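Local structure of autophagy protein 5 (Saccharomyces cerevisiae, 2DYO) at residues 172-176 against 188-194; 44-48 against 274-278. The protein takes part in autophagic vesicle formation and cytoplasm-to-vacuole transport, and is required for selective degradation of the nucleus and of mitochondria. All blocks are in the same frame, centred on the assembly; numbering follows the deposited sequence.

Contact 1 (172-176 against 188-194)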
loop_
_atom_site.group_PDB
_atom_site.type_symbol
_atom_site.label_atom_id
_atom_site.label_comp_id
_atom_site.label_asym_id
_atom_site.label_seq_id
_atom_site.Cartn_x
_atom_site.Cartn_y
_atom_site.Cartn_z
ATOM N N GLU A 172 17.508 1.747 -15.375
ATOM C CA GLU A 172 17.007 0.518 -14.777
ATOM C C GLU A 172 16.100 0.900 -13.605
ATOM O O GLU A 172 15.026 0.323 -13.415
ATOM C CB GLU A 172 18.182 -0.343 -14.300
ATOM C CG GLU A 172 17.940 -1.834 -14.445
ATOM C CD GLU A 172 19.230 -2.641 -14.454
ATOM O OE1 GLU A 172 19.155 -3.867 -14.686
ATOM O OE2 GLU A 172 20.313 -2.053 -14.231
ATOM N N ALA A 173 16.541 1.893 -12.837
ATOM C CA ALA A 173 15.789 2.385 -11.688
ATOM C C ALA A 173 14.485 3.038 -12.134
ATOM O O ALA A 173 13.454 2.891 -11.481
ATOM C CB ALA A 173 16.630 3.382 -10.908
ATOM N N ARG A 174 14.534 3.767 -13.245
ATOM C CA ARG A 174 13.347 4.432 -13.764
ATOM C C ARG A 174 12.365 3.385 -14.238
ATOM O O ARG A 174 11.156 3.523 -14.062
ATOM C CB ARG A 174 13.726 5.343 -14.931
ATOM C CG ARG A 174 14.987 6.108 -14.674
ATOM C CD ARG A 174 14.732 7.571 -14.453
ATOM N NE ARG A 174 14.718 8.301 -15.714
ATOM C CZ ARG A 174 15.133 9.555 -15.842
ATOM N NH1 ARG A 174 15.590 10.208 -14.781
ATOM N NH2 ARG A 174 15.110 10.153 -17.025
ATOM N N LYS A 175 12.902 2.334 -14.847
ATOM C CA LYS A 175 12.103 1.230 -15.367
ATOM C C LYS A 175 11.418 0.503 -14.205
ATOM O O LYS A 175 10.300 0.006 -14.334
ATOM C CB LYS A 175 13.018 0.262 -16.128
ATOM C CG LYS A 175 12.330 -0.903 -16.822
ATOM C CD LYS A 175 13.385 -1.837 -17.415
ATOM C CE LYS A 175 12.773 -2.981 -18.199
ATOM N NZ LYS A 175 13.823 -3.893 -18.741
ATOM N N PHE A 176 12.110 0.443 -13.074
ATOM C CA PHE A 176 11.587 -0.210 -11.879
ATOM C C PHE A 176 10.321 0.543 -11.446
ATOM O O PHE A 176 9.250 -0.051 -11.330
ATOM C CB PHE A 176 12.660 -0.191 -10.780
ATOM C CG PHE A 176 12.349 -1.070 -9.591
ATOM C CD1 PHE A 176 11.491 -2.160 -9.706
ATOM C CD2 PHE A 176 12.933 -0.809 -8.354
ATOM C CE1 PHE A 176 11.217 -2.976 -8.602
ATOM C CE2 PHE A 176 12.667 -1.615 -7.245
ATOM C CZ PHE A 176 11.809 -2.700 -7.370
ATOM N N PHE A 188 8.916 -5.508 -12.858
ATOM C CA PHE A 188 8.988 -5.349 -11.408
ATOM C C PHE A 188 9.733 -6.509 -10.758
ATOM O O PHE A 188 10.636 -6.302 -9.948
ATOM C CB PHE A 188 7.587 -5.224 -10.801
ATOM C CG PHE A 188 7.604 -4.965 -9.322
ATOM C CD1 PHE A 188 7.739 -6.015 -8.421
ATOM C CD2 PHE A 188 7.569 -3.662 -8.836
ATOM C CE1 PHE A 188 7.847 -5.774 -7.056
ATOM C CE2 PHE A 188 7.677 -3.410 -7.468
ATOM C CZ PHE A 188 7.816 -4.467 -6.579
ATOM N N ILE A 189 9.352 -7.730 -11.111
ATOM C CA ILE A 189 9.999 -8.918 -10.562
ATOM C C ILE A 189 11.485 -8.936 -10.914
ATOM O O ILE A 189 12.331 -9.284 -10.090
ATOM C CB ILE A 189 9.348 -10.204 -11.114
ATOM C CG1 ILE A 189 7.961 -10.395 -10.492
ATOM C CG2 ILE A 189 10.254 -11.402 -10.857
ATOM C CD1 ILE A 189 7.982 -10.604 -8.984
ATOM N N GLU A 190 11.796 -8.550 -12.145
ATOM C CA GLU A 190 13.171 -8.531 -12.613
ATOM C C GLU A 190 14.067 -7.642 -11.769
ATOM O O GLU A 190 15.107 -8.083 -11.276
ATOM C CB GLU A 190 13.224 -8.061 -14.069
ATOM C CG GLU A 190 14.603 -8.173 -14.696
ATOM C CD GLU A 190 14.627 -7.701 -16.137
ATOM O OE1 GLU A 190 14.789 -6.483 -16.370
ATOM O OE2 GLU A 190 14.467 -8.553 -17.037
ATOM N N ILE A 191 13.667 -6.388 -11.593
ATOM C CA ILE A 191 14.486 -5.462 -10.822
ATOM C C ILE A 191 14.476 -5.716 -9.315
ATOM O O ILE A 191 15.530 -5.668 -8.674
ATOM C CB ILE A 191 14.077 -3.998 -11.095
ATOM C CG1 ILE A 191 14.125 -3.720 -12.598
ATOM C CG2 ILE A 191 15.025 -3.047 -10.385
ATOM C CD1 ILE A 191 15.484 -3.959 -13.219
ATOM N N SER A 192 13.306 -5.988 -8.742
ATOM C CA SER A 192 13.239 -6.227 -7.299
ATOM C C SER A 192 14.129 -7.401 -6.901
ATOM O O SER A 192 14.814 -7.357 -5.875
ATOM C CB SER A 192 11.786 -6.463 -6.846
ATOM O OG SER A 192 11.163 -7.536 -7.535
ATOM N N ASN A 193 14.141 -8.445 -7.720
ATOM C CA ASN A 193 14.977 -9.605 -7.433
ATOM C C ASN A 193 16.464 -9.257 -7.519
ATOM O O ASN A 193 17.268 -9.755 -6.736
ATOM C CB ASN A 193 14.636 -10.748 -8.391
ATOM C CG ASN A 193 13.398 -11.515 -7.959
ATOM O OD1 ASN A 193 12.842 -12.303 -8.722
ATOM N ND2 ASN A 193 12.967 -11.292 -6.719
ATOM N N LYS A 194 16.819 -8.390 -8.463
ATOM C CA LYS A 194 18.205 -7.967 -8.639
ATOM C C LYS A 194 18.743 -7.238 -7.419
ATOM O O LYS A 194 19.925 -7.350 -7.097
ATOM C CB LYS A 194 18.347 -7.026 -9.840
ATOM C CG LYS A 194 18.238 -7.675 -11.196
ATOM C CD LYS A 194 18.738 -6.719 -12.276
ATOM C CE LYS A 194 20.168 -6.267 -11.988
ATOM N NZ LYS A 194 20.735 -5.427 -13.083
#

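Contact 2 (44-48 against 274-278)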
loop_
_atom_site.group_PDB
_atom_site.type_symbol
_atom_site.label_atom_id
_atom_site.label_comp_id
_atom_site.label_asym_id
_atom_site.label_seq_id
_atom_site.Cartn_x
_atom_site.Cartn_y
_atom_site.Cartn_z
ATOM N N ARG A 44 -3.590 -2.749 -5.049
ATOM C CA ARG A 44 -3.229 -2.707 -3.642
ATOM C C ARG A 44 -1.768 -2.251 -3.606
ATOM O O ARG A 44 -1.345 -1.533 -2.704
ATOM C CB ARG A 44 -3.350 -4.097 -3.012
ATOM C CG ARG A 44 -4.689 -4.365 -2.324
ATOM C CD ARG A 44 -4.757 -5.811 -1.846
ATOM N NE ARG A 44 -5.840 -6.050 -0.898
ATOM C CZ ARG A 44 -5.724 -5.905 0.419
ATOM N NH1 ARG A 44 -6.763 -6.145 1.208
ATOM N NH2 ARG A 44 -4.567 -5.521 0.949
ATOM N N GLU A 45 -1.007 -2.660 -4.619
ATOM C CA GLU A 45 0.408 -2.317 -4.689
ATOM C C GLU A 45 0.711 -1.048 -5.485
ATOM O O GLU A 45 1.282 -1.106 -6.581
ATOM C CB GLU A 45 1.205 -3.481 -5.284
ATOM C CG GLU A 45 1.053 -4.809 -4.548
ATOM C CD GLU A 45 1.805 -4.869 -3.227
ATOM O OE1 GLU A 45 1.967 -5.995 -2.716
ATOM O OE2 GLU A 45 2.225 -3.814 -2.693
ATOM N N THR A 46 0.327 0.096 -4.929
ATOM C CA THR A 46 0.605 1.381 -5.560
ATOM C C THR A 46 0.324 2.464 -4.533
ATOM O O THR A 46 0.040 2.155 -3.377
ATOM C CB THR A 46 -0.269 1.608 -6.826
ATOM O OG1 THR A 46 0.232 2.742 -7.551
ATOM C CG2 THR A 46 -1.730 1.866 -6.446
ATOM N N TYR A 47 0.420 3.728 -4.940
ATOM C CA TYR A 47 0.147 4.840 -4.033
ATOM C C TYR A 47 -1.046 5.637 -4.559
ATOM O O TYR A 47 -1.222 5.774 -5.773
ATOM C CB TYR A 47 1.335 5.804 -3.946
ATOM C CG TYR A 47 2.592 5.249 -3.308
ATOM C CD1 TYR A 47 2.571 4.688 -2.029
ATOM C CD2 TYR A 47 3.818 5.357 -3.958
ATOM C CE1 TYR A 47 3.752 4.255 -1.416
ATOM C CE2 TYR A 47 4.993 4.929 -3.360
ATOM C CZ TYR A 47 4.960 4.385 -2.094
ATOM O OH TYR A 47 6.143 3.996 -1.509
ATOM N N LEU A 48 -1.838 6.192 -3.648
ATOM C CA LEU A 48 -2.996 6.990 -4.042
ATOM C C LEU A 48 -2.568 8.204 -4.858
ATOM O O LEU A 48 -3.283 8.667 -5.735
ATOM C CB LEU A 48 -3.768 7.459 -2.797
ATOM C CG LEU A 48 -4.537 6.395 -2.000
ATOM C CD1 LEU A 48 -5.061 7.018 -0.707
ATOM C CD2 LEU A 48 -5.680 5.850 -2.832
ATOM N N ARG A 274 5.798 -9.447 0.980
ATOM C CA ARG A 274 6.240 -8.060 1.142
ATOM C C ARG A 274 5.506 -7.198 0.119
ATOM O O ARG A 274 5.095 -7.690 -0.933
ATOM C CB ARG A 274 7.750 -7.928 0.926
ATOM C CG ARG A 274 8.206 -8.200 -0.502
ATOM C CD ARG A 274 9.699 -7.958 -0.644
ATOM N NE ARG A 274 10.185 -8.332 -1.971
ATOM C CZ ARG A 274 11.457 -8.264 -2.350
ATOM N NH1 ARG A 274 12.381 -7.834 -1.504
ATOM N NH2 ARG A 274 11.804 -8.635 -3.576
ATOM N N SER A 275 5.337 -5.918 0.434
ATOM C CA SER A 275 4.650 -4.992 -0.455
ATOM C C SER A 275 5.585 -4.463 -1.549
ATOM O O SER A 275 6.787 -4.745 -1.536
ATOM C CB SER A 275 4.058 -3.841 0.355
ATOM O OG SER A 275 3.126 -4.334 1.311
ATOM N N PHE A 276 5.033 -3.683 -2.478
ATOM C CA PHE A 276 5.798 -3.162 -3.611
ATOM C C PHE A 276 6.885 -2.133 -3.289
ATOM O O PHE A 276 7.640 -1.743 -4.178
ATOM C CB PHE A 276 4.840 -2.598 -4.675
ATOM C CG PHE A 276 4.428 -1.174 -4.436
ATOM C CD1 PHE A 276 4.975 -0.140 -5.197
ATOM C CD2 PHE A 276 3.492 -0.861 -3.453
ATOM C CE1 PHE A 276 4.596 1.191 -4.979
ATOM C CE2 PHE A 276 3.103 0.467 -3.224
ATOM C CZ PHE A 276 3.657 1.497 -3.990
ATOM N N ASP A 277 6.965 -1.692 -2.036
ATOM C CA ASP A 277 8.005 -0.739 -1.653
ATOM C C ASP A 277 9.146 -1.480 -0.958
ATOM O O ASP A 277 10.069 -0.861 -0.432
ATOM C CB ASP A 277 7.452 0.353 -0.731
ATOM C CG ASP A 277 6.944 -0.188 0.593
ATOM O OD1 ASP A 277 6.612 0.645 1.461
ATOM O OD2 ASP A 277 6.866 -1.426 0.768
ATOM N N GLY A 278 9.072 -2.811 -0.965
ATOM C CA GLY A 278 10.117 -3.619 -0.356
ATOM C C GLY A 278 9.925 -3.989 1.103
ATOM O O GLY A 278 10.620 -4.866 1.621
HETATM O O HOH W 1 0.927 -3.673 -0.170
HETATM O O HOH W 2 4.096 -7.061 -3.878
HETATM O O HOH W 3 5.684 3.048 0.899
#

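Contact 1 (172-176 against 188-194)
Phe-176 and Ile-191 meet at the heart of a helix-helix pairing in the alpha-helical bundle region of Atg5, where the successive helices 170-182 and 185-195 cross with their segment directions 124° apart. CG2 of Ile-191 sits over one face of the Phe-176 ring, 3.7 Å from the centroid, in a CH-pi contact shifted toward the CG side of the rim. The ring gets there because its CG is anti to the backbone N (chi1 -168°), which carries it across toward helix 185-195. Farther along, CE1 of Phe-176 lies over a face of Phe-188, 3.7 Å from CD2, with the two ring planes obliquely inclined. Trp-147 and Trp-151 of helix 142-159 also meet the Phe-176 ring, which is buried. The other branch of Ile-191 works separately: CD1 touches CG of Glu-172 at 3.5 Å. Beyond that point Glu-172 extends to a salt bridge, its OE1 taking a bond of 2.7 Å from NZ of Lys-194, which approaches 38° out of the carboxylate plane. A second, long salt bridge joins Lys-175 and Glu-190 at the exposed margin. On the buried side, the carbonyl O of Phe-188 accepts from both Ser-192 N and Ser-192 OG, the latter at 2.8 Å.

Contact 2 (44-48 against 274-278)
Glu-45 and Phe-276 bring two irregular loops together, with CA atoms 5.6 Å apart, the touching parts running 30° from parallel and Ser-275 to Gly-278 forming a type I beta turn. The Glu-45 side chain bends at chi2 (-74°), which turns its carboxylate back toward this turn. There OE2 of Glu-45 accepts a bond from the backbone N of Phe-276, 2.8 Å away and well above the carboxylate plane, and a water bridges the same OE2 to Ser-275 OG. Its partner oxygen, OE1, is bonded by NE2 of Gln-256. The Phe-276 and Glu-45 side chains run antiparallel, and the ring lies with one face against the peptide joining Glu-45 to Thr-46, Thr-46 N being 3.3 Å from CE2. At its far end CZ points into the centre of the Tyr-47 face, 3.7 Å from Tyr-47 CZ, giving a T-shaped (edge-to-face) pair with planes at 63°. The Tyr-47 hydroxyl then reaches Asp-277 OD1 through a water lying at the ring edge, 2.6 Å from OH; Tyr-281 OH is a further partner of that OD1. Trp-147 of helix 142-159 meets the Phe-276 ring as well. This buried junction brings a loop of the UblA ubiquitin-like domain against one of UblB.

In the fold
From the N terminus, the chain completes strand 37-43 of the first ubiquitin-like domain and enters 44-48, the first half of contact 2. It then finishes UblA and runs into the helical region, where contact 1 closes a short excursion of 11 residues, nine of them helical, between 172-176 and 188-194. After UblB has been largely traced and helix 266-273 ends, 274-278 returns to 44-48, closing a loop of 225 residues that contains contact 1 entirely. The two do not cross, yet they touch: Phe-188 CZ packs 3.6 Å from Phe-276 O. Contact 1 thus pairs two helices of one region, contact 2 sets UblA against UblB, and the touch between them joins the helical region to that junction.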